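Formimidoylglutamase (Bacillus subtilis, PDB 3M1R) hydrolyses N-formimidoyl-L-glutamate to L-glutamate and formamide in histidine degradation, using two manganese ions per subunit. Local coordinates at residues L249-G261 and E290-S302. Sequence-based numbering, arbitrary orientation.
Sequences LDQSHAPGCPAIG and EVDPTLDFRDMTS
Gly256 makes both hydrogen bonds between 249-261 and 290-302, with Thr301 and Asp292. Gly256 N donates to Thr301 OG1 at 3.0 Å (144° at the hydrogen), and Gly256 O accepts from Asp292 N at 2.7 Å. Thr301 OG1, turned beside its own backbone N (chi1 -50°), in turn donates to Asp296 OD1 at 2.6 Å, from above the carboxylate plane; the syn lone pair of Asp296 OD2 takes Thr301 N. Both Asp296 oxygens thus hold Thr301, in the first turn of helix 300-318; an alanine here would probably leave the Thr301 hydroxyl free to turn away from Gly256 N and the Thr301 amide without this acceptor. These loops follow neighbouring parallel strands, 239-245 and 283-289, of the arginase-family alpha/beta fold, on the side of the metal site: Glu290 OE1 accepts from the backbone N of Asn130, a ligand of a calcium ion in this crystal, where manganese is expected to bind. Glu290 OE2 accepts from a water that Ala259 N also binds, bridging the loops. Apolar contacts flank these bonds. Pro255 CD meets the selenomethionine methyl, Met300 CE, at 3.8 Å, the two side chains crossing near a right angle, and Ala254 CB touches Thr301 CG2 at 3.7 Å. Arg298 of a second subunit donates to the carbonyls of Pro255, Cys257 and Pro258.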
loop_
_atom_site.group_PDB
_atom_site.type_symbol
_atom_site.label_atom_id
_atom_site.label_comp_id
_atom_site.label_asym_id
_atom_site.label_seq_id
_atom_site.Cartn_x
_atom_site.Cartn_y
_atom_site.Cartn_z
ATOM N N LEU D 249 -10.976 10.491 18.415
ATOM C CA LEU D 249 -9.955 11.312 17.786
ATOM C C LEU D 249 -10.324 11.584 16.348
ATOM O O LEU D 249 -10.974 10.773 15.705
ATOM C CB LEU D 249 -8.584 10.620 17.818
ATOM C CG LEU D 249 -7.947 10.463 19.191
ATOM C CD1 LEU D 249 -6.845 9.407 19.152
ATOM C CD2 LEU D 249 -7.405 11.814 19.724
ATOM N N ASP D 250 -9.895 12.740 15.865
ATOM C CA ASP D 250 -10.073 13.149 14.492
ATOM C C ASP D 250 -9.353 12.203 13.544
ATOM O O ASP D 250 -8.250 11.710 13.851
ATOM C CB ASP D 250 -9.514 14.558 14.310
ATOM C CG ASP D 250 -9.852 15.150 12.955
ATOM O OD1 ASP D 250 -10.945 15.746 12.812
ATOM O OD2 ASP D 250 -9.022 15.023 12.038
ATOM N N GLN D 251 -9.950 11.965 12.377
ATOM C CA GLN D 251 -9.360 10.992 11.451
ATOM C C GLN D 251 -7.908 11.315 11.128
ATOM O O GLN D 251 -7.099 10.410 10.941
ATOM C CB GLN D 251 -10.201 10.806 10.176
ATOM C CG GLN D 251 -10.430 12.049 9.344
ATOM C CD GLN D 251 -11.336 11.767 8.154
ATOM O OE1 GLN D 251 -11.905 10.683 8.042
ATOM N NE2 GLN D 251 -11.467 12.731 7.264
ATOM N N SER D 252 -7.549 12.595 11.096
ATOM C CA SER D 252 -6.155 12.929 10.775
ATOM C C SER D 252 -5.166 12.475 11.863
ATOM O O SER D 252 -3.989 12.276 11.574
ATOM C CB SER D 252 -5.987 14.420 10.438
ATOM O OG SER D 252 -6.320 15.250 11.545
ATOM N N HIS D 253 -5.656 12.293 13.094
ATOM C CA HIS D 253 -4.825 11.870 14.228
ATOM C C HIS D 253 -4.937 10.373 14.522
ATOM O O HIS D 253 -4.024 9.788 15.102
ATOM C CB HIS D 253 -5.181 12.672 15.505
ATOM C CG HIS D 253 -4.684 14.079 15.492
ATOM N ND1 HIS D 253 -3.896 14.614 16.497
ATOM C CD2 HIS D 253 -4.834 15.068 14.569
ATOM C CE1 HIS D 253 -3.599 15.867 16.199
ATOM N NE2 HIS D 253 -4.150 16.165 15.039
ATOM N N ALA D 254 -6.051 9.757 14.131
ATOM C CA ALA D 254 -6.221 8.305 14.276
ATOM C C ALA D 254 -6.831 7.676 13.020
ATOM O O ALA D 254 -8.007 7.326 13.022
ATOM C CB ALA D 254 -7.091 7.990 15.498
ATOM N N PRO D 255 -6.035 7.537 11.942
ATOM C CA PRO D 255 -6.584 6.990 10.689
ATOM C C PRO D 255 -6.901 5.511 10.821
ATOM O O PRO D 255 -7.546 4.958 9.963
ATOM C CB PRO D 255 -5.432 7.184 9.681
ATOM C CG PRO D 255 -4.194 7.177 10.520
ATOM C CD PRO D 255 -4.626 7.954 11.784
ATOM N N GLY D 256 -6.435 4.874 11.890
ATOM C CA GLY D 256 -6.633 3.446 12.051
ATOM C C GLY D 256 -7.839 3.013 12.861
ATOM O O GLY D 256 -7.848 1.893 13.361
ATOM N N CYS D 257 -8.839 3.880 13.031
ATOM C CA CYS D 257 -10.083 3.454 13.685
ATOM C C CYS D 257 -11.120 3.081 12.626
ATOM O O CYS D 257 -11.224 3.752 11.597
ATOM C CB CYS D 257 -10.652 4.562 14.572
ATOM S SG CYS D 257 -9.533 5.114 15.899
ATOM N N PRO D 258 -11.909 2.026 12.880
ATOM C CA PRO D 258 -12.924 1.711 11.871
ATOM C C PRO D 258 -13.781 2.919 11.507
ATOM O O PRO D 258 -13.819 3.286 10.332
ATOM C CB PRO D 258 -13.735 0.585 12.534
ATOM C CG PRO D 258 -12.690 -0.096 13.461
ATOM C CD PRO D 258 -11.934 1.078 14.012
ATOM N N ALA D 259 -14.422 3.559 12.478
ATOM C CA ALA D 259 -15.292 4.688 12.154
ATOM C C ALA D 259 -14.546 6.021 12.187
ATOM O O ALA D 259 -14.545 6.698 13.198
ATOM C CB ALA D 259 -16.513 4.721 13.087
ATOM N N ILE D 260 -13.908 6.387 11.078
ATOM C CA ILE D 260 -13.190 7.660 10.977
ATOM C C ILE D 260 -14.088 8.742 10.376
ATOM O O ILE D 260 -15.018 8.450 9.627
ATOM C CB ILE D 260 -11.925 7.569 10.076
ATOM C CG1 ILE D 260 -12.280 6.974 8.716
ATOM C CG2 ILE D 260 -10.811 6.763 10.740
ATOM C CD1 ILE D 260 -11.107 6.944 7.763
ATOM N N GLY D 261 -13.774 9.991 10.706
ATOM C CA GLY D 261 -14.408 11.159 10.148
ATOM C C GLY D 261 -13.734 12.391 10.721
ATOM O O GLY D 261 -12.976 12.301 11.692
ATOM N N GLU D 290 -11.084 0.138 19.847
ATOM C CA GLU D 290 -11.352 0.577 18.487
ATOM C C GLU D 290 -10.115 0.978 17.691
ATOM O O GLU D 290 -10.215 1.643 16.667
ATOM C CB GLU D 290 -12.461 1.641 18.460
ATOM C CG GLU D 290 -13.831 1.074 18.872
ATOM C CD GLU D 290 -14.429 0.053 17.854
ATOM O OE1 GLU D 290 -14.858 -1.050 18.263
ATOM O OE2 GLU D 290 -14.496 0.356 16.645
ATOM N N VAL D 291 -8.949 0.531 18.134
ATOM C CA VAL D 291 -7.768 0.622 17.283
ATOM C C VAL D 291 -7.743 -0.532 16.277
ATOM O O VAL D 291 -7.846 -1.695 16.657
ATOM C CB VAL D 291 -6.488 0.621 18.120
ATOM C CG1 VAL D 291 -5.247 0.589 17.224
ATOM C CG2 VAL D 291 -6.478 1.840 19.030
ATOM N N ASP D 292 -7.591 -0.219 14.993
ATOM C CA ASP D 292 -7.513 -1.276 13.989
ATOM C C ASP D 292 -6.215 -1.161 13.172
ATOM O O ASP D 292 -6.119 -0.399 12.216
ATOM C CB ASP D 292 -8.761 -1.269 13.095
ATOM C CG ASP D 292 -8.829 -2.481 12.140
ATOM O OD1 ASP D 292 -7.803 -3.175 11.957
ATOM O OD2 ASP D 292 -9.921 -2.726 11.566
ATOM N N PRO D 293 -5.210 -1.931 13.558
ATOM C CA PRO D 293 -3.914 -1.903 12.883
ATOM C C PRO D 293 -4.005 -2.159 11.377
ATOM O O PRO D 293 -3.157 -1.629 10.661
ATOM C CB PRO D 293 -3.160 -3.065 13.536
ATOM C CG PRO D 293 -3.862 -3.312 14.820
ATOM C CD PRO D 293 -5.273 -2.955 14.617
ATOM N N THR D 294 -4.968 -2.963 10.901
ATOM C CA THR D 294 -5.060 -3.268 9.457
ATOM C C THR D 294 -5.587 -2.070 8.679
ATOM O O THR D 294 -5.519 -2.033 7.458
ATOM C CB THR D 294 -5.986 -4.477 9.156
ATOM O OG1 THR D 294 -7.348 -4.149 9.495
ATOM C CG2 THR D 294 -5.563 -5.668 9.952
ATOM N N LEU D 295 -6.124 -1.087 9.385
ATOM C CA LEU D 295 -6.647 0.096 8.719
ATOM C C LEU D 295 -5.676 1.281 8.904
ATOM O O LEU D 295 -5.917 2.369 8.368
ATOM C CB LEU D 295 -8.002 0.460 9.326
ATOM C CG LEU D 295 -9.339 0.070 8.702
ATOM C CD1 LEU D 295 -9.212 -0.910 7.528
ATOM C CD2 LEU D 295 -10.255 -0.448 9.780
ATOM N N ASP D 296 -4.582 1.071 9.652
ATOM C CA ASP D 296 -3.758 2.201 10.127
ATOM C C ASP D 296 -2.723 2.655 9.097
ATOM O O ASP D 296 -2.334 1.895 8.213
ATOM C CB ASP D 296 -3.043 1.837 11.434
ATOM C CG ASP D 296 -2.751 3.063 12.335
ATOM O OD1 ASP D 296 -3.196 4.197 12.010
ATOM O OD2 ASP D 296 -2.100 2.868 13.400
ATOM N N PHE D 297 -2.263 3.895 9.212
ATOM C CA PHE D 297 -1.064 4.267 8.484
ATOM C C PHE D 297 0.146 4.022 9.368
ATOM O O PHE D 297 0.255 4.600 10.442
ATOM C CB PHE D 297 -1.076 5.714 8.005
ATOM C CG PHE D 297 0.143 6.062 7.218
ATOM C CD1 PHE D 297 1.240 6.661 7.835
ATOM C CD2 PHE D 297 0.231 5.718 5.882
ATOM C CE1 PHE D 297 2.386 6.947 7.110
ATOM C CE2 PHE D 297 1.380 6.009 5.142
ATOM C CZ PHE D 297 2.458 6.631 5.762
ATOM N N ARG D 298 1.078 3.211 8.875
ATOM C CA ARG D 298 2.137 2.661 9.696
ATOM C C ARG D 298 1.445 2.135 10.943
ATOM O O ARG D 298 0.493 1.356 10.821
ATOM C CB ARG D 298 3.221 3.709 9.991
ATOM C CG ARG D 298 3.989 4.147 8.717
ATOM C CD ARG D 298 4.940 5.297 8.992
ATOM N NE ARG D 298 6.001 4.914 9.926
ATOM C CZ ARG D 298 6.940 5.751 10.367
ATOM N NH1 ARG D 298 6.938 7.013 9.973
ATOM N NH2 ARG D 298 7.891 5.324 11.194
ATOM N N ASP D 299 1.876 2.564 12.127
ATOM C CA ASP D 299 1.158 2.193 13.352
ATOM C C ASP D 299 0.817 3.425 14.198
ATOM O O ASP D 299 0.797 3.356 15.422
ATOM C CB ASP D 299 1.954 1.179 14.190
ATOM C CG ASP D 299 3.294 1.739 14.701
ATOM O OD1 ASP D 299 3.788 2.745 14.145
ATOM O OD2 ASP D 299 3.868 1.164 15.659
HETATM N N MSE D 300 0.540 4.529 13.517
HETATM C CA MSE D 300 0.249 5.815 14.138
HETATM C C MSE D 300 -0.766 5.726 15.238
HETATM O O MSE D 300 -0.630 6.402 16.247
HETATM C CB MSE D 300 -0.333 6.784 13.126
HETATM C CG MSE D 300 0.693 7.525 12.283
HETATM SE SE MSE D 300 -0.228 8.628 10.936
HETATM C CE MSE D 300 -1.290 9.742 12.146
ATOM N N THR D 301 -1.817 4.946 15.009
ATOM C CA THR D 301 -2.927 4.897 15.935
ATOM C C THR D 301 -2.588 4.005 17.124
ATOM O O THR D 301 -3.031 4.260 18.230
ATOM C CB THR D 301 -4.251 4.473 15.242
ATOM O OG1 THR D 301 -4.447 5.269 14.058
ATOM C CG2 THR D 301 -5.422 4.714 16.192
ATOM N N SER D 302 -1.770 2.982 16.901
ATOM C CA SER D 302 -1.273 2.179 18.006
ATOM C C SER D 302 -0.264 3.003 18.827
ATOM O O SER D 302 -0.216 2.860 20.042
ATOM C CB SER D 302 -0.670 0.853 17.512
ATOM O OG SER D 302 -1.670 0.025 16.923
HETATM O O HOH W 1 -14.574 2.890 15.160
#